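Phage-related protein (Bordetella bronchiseptica RB50, PDB 3BJQ) is probably a major capsid protein of the phage major capsid protein E family, copies of which would assemble into the shell of a phage or prophage-derived particle. Local coordinates at residues Ile47-Lys52 / Ala298-Leu303; Ala131-Tyr137 / Val240-Trp246; Trp151-Asp157 / Ala189-Lys195. All blocks are in the same frame, centred on the assembly; numbering follows the deposited sequence.

Interaction 1: Ile47-Lys52 / Ala298-Leu303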
loop_
_atom_site.group_PDB
_atom_site.type_symbol
_atom_site.label_atom_id
_atom_site.label_comp_id
_atom_site.label_asym_id
_atom_site.label_seq_id
_atom_site.Cartn_x
_atom_site.Cartn_y
_atom_site.Cartn_z
ATOM N N ILE E 47 -18.322 -12.416 41.743
ATOM C CA ILE E 47 -19.124 -12.467 40.538
ATOM C C ILE E 47 -20.084 -11.295 40.581
ATOM O O ILE E 47 -20.820 -11.133 41.560
ATOM C CB ILE E 47 -19.958 -13.797 40.452
ATOM C CG1 ILE E 47 -19.043 -15.026 40.405
ATOM C CG2 ILE E 47 -20.911 -13.776 39.245
ATOM C CD1 ILE E 47 -19.764 -16.348 40.568
ATOM N N LEU E 48 -20.101 -10.490 39.526
ATOM C CA LEU E 48 -21.080 -9.406 39.438
ATOM C C LEU E 48 -22.403 -10.086 39.184
ATOM O O LEU E 48 -22.580 -10.758 38.151
ATOM C CB LEU E 48 -20.708 -8.398 38.359
ATOM C CG LEU E 48 -21.498 -7.088 38.434
ATOM C CD1 LEU E 48 -21.207 -6.310 39.739
ATOM C CD2 LEU E 48 -21.160 -6.238 37.240
ATOM N N THR E 49 -23.320 -9.943 40.136
ATOM C CA THR E 49 -24.557 -10.724 40.185
ATOM C C THR E 49 -25.774 -9.864 39.874
ATOM O O THR E 49 -25.865 -8.711 40.283
ATOM C CB THR E 49 -24.672 -11.411 41.561
ATOM O OG1 THR E 49 -23.498 -12.203 41.779
ATOM C CG2 THR E 49 -25.904 -12.320 41.678
ATOM N N PHE E 50 -26.711 -10.451 39.143
ATOM C CA PHE E 50 -27.907 -9.764 38.724
ATOM C C PHE E 50 -29.136 -10.442 39.292
ATOM O O PHE E 50 -29.524 -11.527 38.861
ATOM C CB PHE E 50 -27.948 -9.710 37.197
ATOM C CG PHE E 50 -26.631 -9.320 36.593
ATOM C CD1 PHE E 50 -26.148 -8.033 36.742
ATOM C CD2 PHE E 50 -25.845 -10.259 35.966
ATOM C CE1 PHE E 50 -24.937 -7.669 36.209
ATOM C CE2 PHE E 50 -24.638 -9.921 35.422
ATOM C CZ PHE E 50 -24.186 -8.607 35.523
ATOM N N GLY E 51 -29.737 -9.785 40.272
ATOM C CA GLY E 51 -30.974 -10.231 40.865
ATOM C C GLY E 51 -32.133 -9.494 40.220
ATOM O O GLY E 51 -31.975 -8.884 39.151
ATOM N N LYS E 52 -33.288 -9.525 40.878
ATOM C CA LYS E 52 -34.498 -8.941 40.317
ATOM C C LYS E 52 -34.329 -7.453 40.073
ATOM O O LYS E 52 -34.727 -6.950 39.027
ATOM C CB LYS E 52 -35.704 -9.200 41.232
ATOM C CG LYS E 52 -37.050 -9.056 40.527
ATOM C CD LYS E 52 -38.217 -9.519 41.401
ATOM C CE LYS E 52 -39.499 -9.684 40.590
ATOM N NZ LYS E 52 -40.600 -10.328 41.401
ATOM N N ALA E 298 -19.327 -18.609 35.254
ATOM C CA ALA E 298 -19.942 -18.055 36.450
ATOM C C ALA E 298 -21.432 -17.821 36.157
ATOM O O ALA E 298 -21.780 -17.310 35.105
ATOM C CB ALA E 298 -19.261 -16.767 36.820
ATOM N N LEU E 299 -22.296 -18.234 37.079
ATOM C CA LEU E 299 -23.719 -17.966 36.966
ATOM C C LEU E 299 -23.890 -16.591 37.619
ATOM O O LEU E 299 -23.598 -16.421 38.776
ATOM C CB LEU E 299 -24.537 -19.061 37.677
ATOM C CG LEU E 299 -25.971 -19.255 37.171
ATOM C CD1 LEU E 299 -26.574 -20.568 37.664
ATOM C CD2 LEU E 299 -26.828 -18.100 37.557
ATOM N N SER E 300 -24.305 -15.600 36.845
ATOM C CA SER E 300 -24.487 -14.248 37.359
ATOM C C SER E 300 -25.955 -13.914 37.567
ATOM O O SER E 300 -26.265 -13.165 38.461
ATOM C CB SER E 300 -23.794 -13.217 36.425
ATOM O OG SER E 300 -24.105 -13.441 35.051
ATOM N N GLY E 301 -26.852 -14.475 36.751
ATOM C CA GLY E 301 -28.273 -14.128 36.781
ATOM C C GLY E 301 -29.216 -15.322 36.776
ATOM O O GLY E 301 -29.766 -15.686 35.742
HETATM N N MSE E 302 -29.427 -15.897 37.950
HETATM C CA MSE E 302 -30.290 -17.077 38.118
HETATM C C MSE E 302 -31.700 -16.868 37.582
HETATM O O MSE E 302 -32.263 -17.751 36.948
HETATM C CB MSE E 302 -30.343 -17.499 39.585
HETATM C CG MSE E 302 -31.261 -18.703 39.866
HETATM SE SE MSE E 302 -33.084 -18.178 40.211
HETATM C CE MSE E 302 -32.661 -17.233 41.931
ATOM N N LEU E 303 -32.268 -15.695 37.802
ATOM C CA LEU E 303 -33.623 -15.452 37.356
ATOM C C LEU E 303 -33.748 -15.442 35.838
ATOM O O LEU E 303 -34.858 -15.454 35.320
ATOM C CB LEU E 303 -34.155 -14.117 37.897
ATOM C CG LEU E 303 -34.469 -14.039 39.378
ATOM C CD1 LEU E 303 -34.847 -12.559 39.704
ATOM C CD2 LEU E 303 -35.589 -14.993 39.767
HETATM O O HOH W 1 -31.126 -13.639 39.394
#
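The ring of F50 lies against S300, its CE2 3.5 Å from S300 CB, while the backbone beneath it makes the one direct hydrogen bond between the segments: F50 N donates to S300 O at 2.8 Å and is almost linear at 176°. Here the two segments, end to end, run in nearly the same direction, 5° apart, yet their strands do not continue each other's sheet. Residues 47-49 end a strand of a two-stranded antiparallel sheet, partnered by 75-81, and 298-299 end a long strand of the mixed sheet that includes 264-269. I47 points across the gap, placing CD1 3.8 Å from A298 CB and CG2 3.8 Å from L299 O. Further along, S300 CB comes within 3.2 Å of L48 O. Two CA-H...O contacts add to this, T49 CA to S300 O at 3.4 Å and G301 CA to F50 O at 3.6 Å. A water extends the link, donating to F50 O at 2.7 Å and accepting from L303 N at 2.8 Å. L303 CD1 then covers the start of helix 52-58, 3.6 Å from K52 N. The S300 hydroxyl is engaged elsewhere, with S262 O. With no salt bridge between the segments, one backbone hydrogen bond, a bridging water and apolar contacts join the two-stranded sheet to the end of strand 286-299.

Interaction 2: Ala131-Tyr137 / Val240-Trp246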
loop_
_atom_site.group_PDB
_atom_site.type_symbol
_atom_site.label_atom_id
_atom_site.label_comp_id
_atom_site.label_asym_id
_atom_site.label_seq_id
_atom_site.Cartn_x
_atom_site.Cartn_y
_atom_site.Cartn_z
ATOM N N ALA E 131 -24.829 -24.795 35.178
ATOM C CA ALA E 131 -26.189 -24.575 34.655
ATOM C C ALA E 131 -27.190 -25.639 35.066
ATOM O O ALA E 131 -28.354 -25.319 35.292
ATOM C CB ALA E 131 -26.168 -24.438 33.169
ATOM N N LEU E 132 -26.744 -26.889 35.185
ATOM C CA LEU E 132 -27.652 -28.013 35.481
ATOM C C LEU E 132 -27.677 -28.406 36.961
ATOM O O LEU E 132 -28.151 -29.484 37.333
ATOM C CB LEU E 132 -27.277 -29.225 34.632
ATOM C CG LEU E 132 -27.175 -28.942 33.129
ATOM C CD1 LEU E 132 -26.918 -30.260 32.377
ATOM C CD2 LEU E 132 -28.413 -28.262 32.585
ATOM N N ASP E 133 -27.190 -27.509 37.803
ATOM C CA ASP E 133 -27.174 -27.713 39.238
ATOM C C ASP E 133 -28.451 -27.128 39.827
ATOM O O ASP E 133 -28.616 -25.899 39.825
ATOM C CB ASP E 133 -25.958 -27.015 39.813
ATOM C CG ASP E 133 -25.818 -27.198 41.298
ATOM O OD1 ASP E 133 -26.675 -27.857 41.915
ATOM O OD2 ASP E 133 -24.850 -26.636 41.851
ATOM N N PRO E 134 -29.376 -28.004 40.308
ATOM C CA PRO E 134 -30.664 -27.519 40.794
ATOM C C PRO E 134 -30.556 -26.654 42.048
ATOM O O PRO E 134 -31.458 -25.871 42.339
ATOM C CB PRO E 134 -31.431 -28.809 41.076
ATOM C CG PRO E 134 -30.405 -29.834 41.295
ATOM C CD PRO E 134 -29.272 -29.472 40.416
ATOM N N ALA E 135 -29.464 -26.801 42.783
ATOM C CA ALA E 135 -29.220 -26.003 43.981
ATOM C C ALA E 135 -29.024 -24.506 43.679
ATOM O O ALA E 135 -29.145 -23.676 44.565
ATOM C CB ALA E 135 -28.006 -26.536 44.721
ATOM N N LYS E 136 -28.744 -24.161 42.431
ATOM C CA LYS E 136 -28.481 -22.769 42.064
ATOM C C LYS E 136 -29.756 -22.047 41.691
ATOM O O LYS E 136 -29.725 -20.861 41.405
ATOM C CB LYS E 136 -27.535 -22.701 40.867
ATOM C CG LYS E 136 -26.345 -23.660 40.966
ATOM C CD LYS E 136 -25.222 -23.103 41.753
ATOM C CE LYS E 136 -24.168 -22.476 40.870
ATOM N NZ LYS E 136 -23.181 -21.799 41.768
ATOM N N TYR E 137 -30.880 -22.750 41.678
ATOM C CA TYR E 137 -32.136 -22.151 41.254
ATOM C C TYR E 137 -33.124 -22.117 42.395
ATOM O O TYR E 137 -33.099 -22.994 43.256
ATOM C CB TYR E 137 -32.711 -22.973 40.109
ATOM C CG TYR E 137 -31.812 -23.016 38.906
ATOM C CD1 TYR E 137 -31.885 -22.024 37.927
ATOM C CD2 TYR E 137 -30.863 -24.019 38.760
ATOM C CE1 TYR E 137 -31.058 -22.041 36.837
ATOM C CE2 TYR E 137 -30.023 -24.046 37.660
ATOM C CZ TYR E 137 -30.132 -23.055 36.699
ATOM O OH TYR E 137 -29.323 -23.059 35.597
ATOM N N VAL E 240 -22.460 -35.033 28.922
ATOM C CA VAL E 240 -22.075 -33.874 29.720
ATOM C C VAL E 240 -23.345 -33.086 30.157
ATOM O O VAL E 240 -23.421 -32.567 31.260
ATOM C CB VAL E 240 -21.072 -32.984 28.928
ATOM C CG1 VAL E 240 -20.752 -31.682 29.673
ATOM C CG2 VAL E 240 -19.793 -33.765 28.593
ATOM N N TRP E 241 -24.334 -32.992 29.264
ATOM C CA TRP E 241 -25.544 -32.210 29.541
ATOM C C TRP E 241 -26.693 -33.081 30.066
ATOM O O TRP E 241 -27.863 -32.645 30.108
ATOM C CB TRP E 241 -25.942 -31.419 28.285
ATOM C CG TRP E 241 -24.897 -30.461 27.952
ATOM C CD1 TRP E 241 -23.864 -30.663 27.098
ATOM C CD2 TRP E 241 -24.721 -29.147 28.497
ATOM N NE1 TRP E 241 -23.041 -29.575 27.093
ATOM C CE2 TRP E 241 -23.545 -28.618 27.930
ATOM C CE3 TRP E 241 -25.441 -28.365 29.417
ATOM C CZ2 TRP E 241 -23.079 -27.323 28.215
ATOM C CZ3 TRP E 241 -24.982 -27.078 29.704
ATOM C CH2 TRP E 241 -23.810 -26.573 29.113
ATOM N N GLY E 242 -26.345 -34.300 30.482
ATOM C CA GLY E 242 -27.251 -35.211 31.134
ATOM C C GLY E 242 -28.525 -35.439 30.362
ATOM O O GLY E 242 -28.521 -35.368 29.126
ATOM N N PRO E 243 -29.622 -35.747 31.075
ATOM C CA PRO E 243 -30.921 -35.924 30.440
ATOM C C PRO E 243 -31.780 -34.658 30.525
ATOM O O PRO E 243 -32.995 -34.721 30.373
ATOM C CB PRO E 243 -31.529 -37.048 31.279
ATOM C CG PRO E 243 -31.011 -36.782 32.656
ATOM C CD PRO E 243 -29.712 -36.011 32.524
ATOM N N ASP E 244 -31.138 -33.506 30.698
ATOM C CA ASP E 244 -31.848 -32.289 31.054
ATOM C C ASP E 244 -32.213 -31.360 29.908
ATOM O O ASP E 244 -31.782 -31.526 28.773
ATOM C CB ASP E 244 -31.026 -31.507 32.074
ATOM C CG ASP E 244 -30.764 -32.287 33.348
ATOM O OD1 ASP E 244 -31.483 -33.275 33.646
ATOM O OD2 ASP E 244 -29.848 -31.877 34.081
ATOM N N VAL E 245 -33.071 -30.397 30.243
ATOM C CA VAL E 245 -33.425 -29.293 29.356
ATOM C C VAL E 245 -33.228 -28.026 30.159
ATOM O O VAL E 245 -33.456 -28.034 31.362
ATOM C CB VAL E 245 -34.859 -29.429 28.860
ATOM C CG1 VAL E 245 -35.296 -28.184 28.080
ATOM C CG2 VAL E 245 -34.953 -30.706 28.014
ATOM N N TRP E 246 -32.750 -26.967 29.517
ATOM C CA TRP E 246 -32.500 -25.703 30.202
ATOM C C TRP E 246 -32.945 -24.562 29.284
ATOM O O TRP E 246 -32.847 -24.683 28.078
ATOM C CB TRP E 246 -31.022 -25.599 30.538
ATOM C CG TRP E 246 -30.574 -24.278 31.098
ATOM C CD1 TRP E 246 -30.426 -23.953 32.422
ATOM C CD2 TRP E 246 -30.180 -23.110 30.352
ATOM N NE1 TRP E 246 -29.984 -22.665 32.538
ATOM C CE2 TRP E 246 -29.822 -22.122 31.290
ATOM C CE3 TRP E 246 -30.103 -22.805 28.983
ATOM C CZ2 TRP E 246 -29.396 -20.845 30.908
ATOM C CZ3 TRP E 246 -29.684 -21.537 28.599
ATOM C CH2 TRP E 246 -29.325 -20.571 29.569
HETATM O O HOH W 2 -29.616 -31.580 36.675
#
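A type II' beta turn from W241 to D244 leads into strand 245-248 of the six-stranded mixed sheet, and this contact sets that approach against the loop that follows the long helix 105-131. V240 comes first and touches only lightly, its O 4.3 Å from L132 CD1. W241 does more: its CE3 lies 3.8 Å from L132 CD1 and its O 3.4 Å from the same methyl, while its indole nitrogen bonds to E124 of the long helix. G242 takes a positive phi of 53°, as the second position of a type II' turn requires. D244 then turns toward the loop. Its OD2 lies 3.7 Å from L132 CB, and a water sits 2.6 Å from both D244 OD2 and L132 O, whereas OD1 bonds to the backbone of D310. L132, the residue most covered here, thus fills the space between the turn and the strand, reaching W246 CB with CD2 at 4.3 Å. W246 closes the segment with A131 CB over one face of its indole and F263 packed edge-to-face with it. At the indole's edge, W246 NE1 makes a weak hydrogen bond of 3.2 Å to Y137 OH, which itself donates a very short 2.5 Å bond to A131 O.

Interaction 3: Trp151-Asp157 / Ala189-Lys195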
loop_
_atom_site.group_PDB
_atom_site.type_symbol
_atom_site.label_atom_id
_atom_site.label_comp_id
_atom_site.label_asym_id
_atom_site.label_seq_id
_atom_site.Cartn_x
_atom_site.Cartn_y
_atom_site.Cartn_z
ATOM N N TRP E 151 -40.190 -36.699 29.109
ATOM C CA TRP E 151 -40.491 -36.498 27.683
ATOM C C TRP E 151 -40.475 -37.766 26.840
ATOM O O TRP E 151 -40.922 -37.751 25.687
ATOM C CB TRP E 151 -39.517 -35.467 27.099
ATOM C CG TRP E 151 -39.712 -34.071 27.628
ATOM C CD1 TRP E 151 -40.433 -33.692 28.728
ATOM C CD2 TRP E 151 -39.127 -32.872 27.106
ATOM N NE1 TRP E 151 -40.379 -32.336 28.882
ATOM C CE2 TRP E 151 -39.562 -31.808 27.921
ATOM C CE3 TRP E 151 -38.294 -32.595 26.016
ATOM C CZ2 TRP E 151 -39.202 -30.495 27.683
ATOM C CZ3 TRP E 151 -37.937 -31.275 25.771
ATOM C CH2 TRP E 151 -38.404 -30.243 26.598
ATOM N N THR E 152 -39.901 -38.826 27.399
ATOM C CA THR E 152 -39.906 -40.154 26.807
ATOM C C THR E 152 -41.298 -40.804 26.883
ATOM O O THR E 152 -41.590 -41.739 26.139
ATOM C CB THR E 152 -38.905 -41.056 27.524
ATOM O OG1 THR E 152 -39.113 -40.949 28.930
ATOM C CG2 THR E 152 -37.470 -40.628 27.195
ATOM N N SER E 153 -42.151 -40.317 27.791
ATOM C CA SER E 153 -43.515 -40.784 27.874
ATOM C C SER E 153 -44.419 -40.069 26.858
ATOM O O SER E 153 -44.367 -38.846 26.719
ATOM C CB SER E 153 -44.091 -40.552 29.270
ATOM O OG SER E 153 -45.483 -40.879 29.305
ATOM N N PRO E 154 -45.292 -40.827 26.175
ATOM C CA PRO E 154 -46.236 -40.171 25.281
ATOM C C PRO E 154 -47.191 -39.229 26.017
ATOM O O PRO E 154 -47.736 -38.315 25.402
ATOM C CB PRO E 154 -47.007 -41.346 24.677
ATOM C CG PRO E 154 -46.865 -42.451 25.656
ATOM C CD PRO E 154 -45.476 -42.291 26.185
ATOM N N ASP E 155 -47.381 -39.458 27.317
ATOM C CA ASP E 155 -48.276 -38.653 28.147
ATOM C C ASP E 155 -47.728 -37.292 28.577
ATOM O O ASP E 155 -48.469 -36.465 29.114
ATOM C CB ASP E 155 -48.640 -39.426 29.419
ATOM C CG ASP E 155 -49.455 -40.665 29.129
ATOM O OD1 ASP E 155 -49.968 -40.788 28.000
ATOM O OD2 ASP E 155 -49.586 -41.512 30.035
ATOM N N SER E 156 -46.436 -37.073 28.360
ATOM C CA SER E 156 -45.782 -35.824 28.736
ATOM C C SER E 156 -46.196 -34.669 27.829
ATOM O O SER E 156 -46.828 -34.870 26.791
ATOM C CB SER E 156 -44.271 -35.989 28.716
ATOM O OG SER E 156 -43.822 -36.385 27.434
ATOM N N ASP E 157 -45.851 -33.453 28.233
ATOM C CA ASP E 157 -46.213 -32.259 27.467
ATOM C C ASP E 157 -45.028 -31.298 27.431
ATOM O O ASP E 157 -45.046 -30.269 28.122
ATOM C CB ASP E 157 -47.443 -31.583 28.089
ATOM C CG ASP E 157 -48.126 -30.572 27.157
ATOM O OD1 ASP E 157 -47.559 -30.156 26.124
ATOM O OD2 ASP E 157 -49.265 -30.182 27.470
ATOM N N ALA E 189 -36.194 -37.671 22.628
ATOM C CA ALA E 189 -37.539 -37.828 23.164
ATOM C C ALA E 189 -38.515 -36.998 22.354
ATOM O O ALA E 189 -39.647 -37.409 22.119
ATOM C CB ALA E 189 -37.592 -37.438 24.620
ATOM N N CYS E 190 -38.078 -35.833 21.903
ATOM C CA CYS E 190 -38.922 -34.971 21.086
ATOM C C CYS E 190 -39.149 -35.452 19.650
ATOM O O CYS E 190 -40.194 -35.171 19.075
ATOM C CB CYS E 190 -38.332 -33.554 21.012
ATOM S SG CYS E 190 -38.383 -32.656 22.548
ATOM N N LYS E 191 -38.184 -36.160 19.073
ATOM C CA LYS E 191 -38.195 -36.481 17.629
ATOM C C LYS E 191 -39.517 -37.059 17.125
ATOM O O LYS E 191 -39.994 -36.692 16.050
ATOM C CB LYS E 191 -37.038 -37.436 17.276
ATOM C CG LYS E 191 -36.933 -37.750 15.783
ATOM C CD LYS E 191 -35.579 -38.341 15.367
ATOM C CE LYS E 191 -35.484 -38.385 13.828
ATOM N NZ LYS E 191 -34.489 -39.361 13.327
ATOM N N TYR E 192 -40.101 -37.970 17.894
ATOM C CA TYR E 192 -41.378 -38.578 17.525
ATOM C C TYR E 192 -42.391 -38.430 18.655
ATOM O O TYR E 192 -43.267 -39.282 18.798
ATOM C CB TYR E 192 -41.210 -40.075 17.216
ATOM C CG TYR E 192 -40.233 -40.394 16.107
ATOM C CD1 TYR E 192 -40.545 -40.128 14.778
ATOM C CD2 TYR E 192 -39.008 -40.994 16.387
ATOM C CE1 TYR E 192 -39.648 -40.406 13.766
ATOM C CE2 TYR E 192 -38.110 -41.284 15.376
ATOM C CZ TYR E 192 -38.440 -41.000 14.071
ATOM O OH TYR E 192 -37.546 -41.293 13.071
ATOM N N HIS E 193 -42.289 -37.372 19.462
ATOM C CA HIS E 193 -43.240 -37.216 20.565
ATOM C C HIS E 193 -44.617 -37.044 19.951
ATOM O O HIS E 193 -44.772 -36.165 19.126
ATOM C CB HIS E 193 -42.912 -36.021 21.454
ATOM C CG HIS E 193 -43.724 -35.984 22.704
ATOM N ND1 HIS E 193 -45.034 -35.557 22.724
ATOM C CD2 HIS E 193 -43.436 -36.381 23.965
ATOM C CE1 HIS E 193 -45.511 -35.675 23.950
ATOM N NE2 HIS E 193 -44.566 -36.182 24.718
ATOM N N PRO E 194 -45.615 -37.882 20.346
ATOM C CA PRO E 194 -46.918 -37.853 19.682
ATOM C C PRO E 194 -47.649 -36.503 19.703
ATOM O O PRO E 194 -48.375 -36.185 18.752
ATOM C CB PRO E 194 -47.711 -38.940 20.433
ATOM C CG PRO E 194 -47.048 -39.044 21.752
ATOM C CD PRO E 194 -45.603 -38.884 21.428
ATOM N N LYS E 195 -47.489 -35.725 20.767
ATOM C CA LYS E 195 -48.170 -34.432 20.856
ATOM C C LYS E 195 -47.564 -33.490 19.852
ATOM O O LYS E 195 -48.277 -32.740 19.207
ATOM C CB LYS E 195 -48.069 -33.820 22.260
ATOM C CG LYS E 195 -48.929 -34.479 23.329
ATOM C CD LYS E 195 -49.043 -33.593 24.564
ATOM C CE LYS E 195 -50.035 -34.120 25.621
ATOM N NZ LYS E 195 -49.571 -35.377 26.277
HETATM O O HOH W 3 -41.234 -39.362 23.310
#
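W151, K195 and H193 carry most of this contact, each in a different way. W151 packs on A189 and C190 of helix 184-191: its CB is 3.7 Å from A189 CB, and its CE3 is 3.5 Å from C190 SG, a sulfur-aromatic contact with the sulfur oblique to the ring. A water bridges the backbones beside it, donating to W151 O at 2.9 Å and to A189 O at 2.8 Å, while the indole nitrogen bonds to D161 of helix 158-173. H193 works between two helices. As the N-cap of helix 194-199 it accepts from K195 N through ND1 at 3.1 Å, and on the other side of the ring NE2 donates to S156 OG at 2.8 Å and, weakly, to S153 O at 3.3 Å. Those acceptors belong to a type I beta turn, S153 to S156, which overlaps an ST turn in which S153 OG accepts from D155 N; D157, the next residue, is the N-cap of helix 158-173, its OD1 bonding weakly to K160 N. The helix-capping histidine is therefore tied directly to the turn that launches another helix. K195 lies over the same turn, its NZ donating to S156 O at 2.8 Å and weakly to D155 O at 3.2 Å. Beside it, P154 CB meets P194 CG at 3.7 Å.

How the interactions relate
Along the chain the three contacts are enclosed one within another: interaction 3 falls between the segments of interaction 2, and both fall between those of interaction 1. In space they form a succession. The centres of interactions 1 and 2 are 16 Å apart. Those of interactions 2 and 3 are 20 Å apart. Neighbours touch: M302 CG packs 3.1 Å from K136 O, and V245 CG2 lies 3.8 Å from W151 CH2, whereas the nearest atoms of interactions 1 and 3 remain about 17 Å apart. Interaction 2 includes the start of strand 245-248, an inner strand of the six-stranded sheet, while L303 and W151 both touch helix 158-173. Segments distant in sequence thus meet around that sheet and helix, in one chain of a ten-chain assembly.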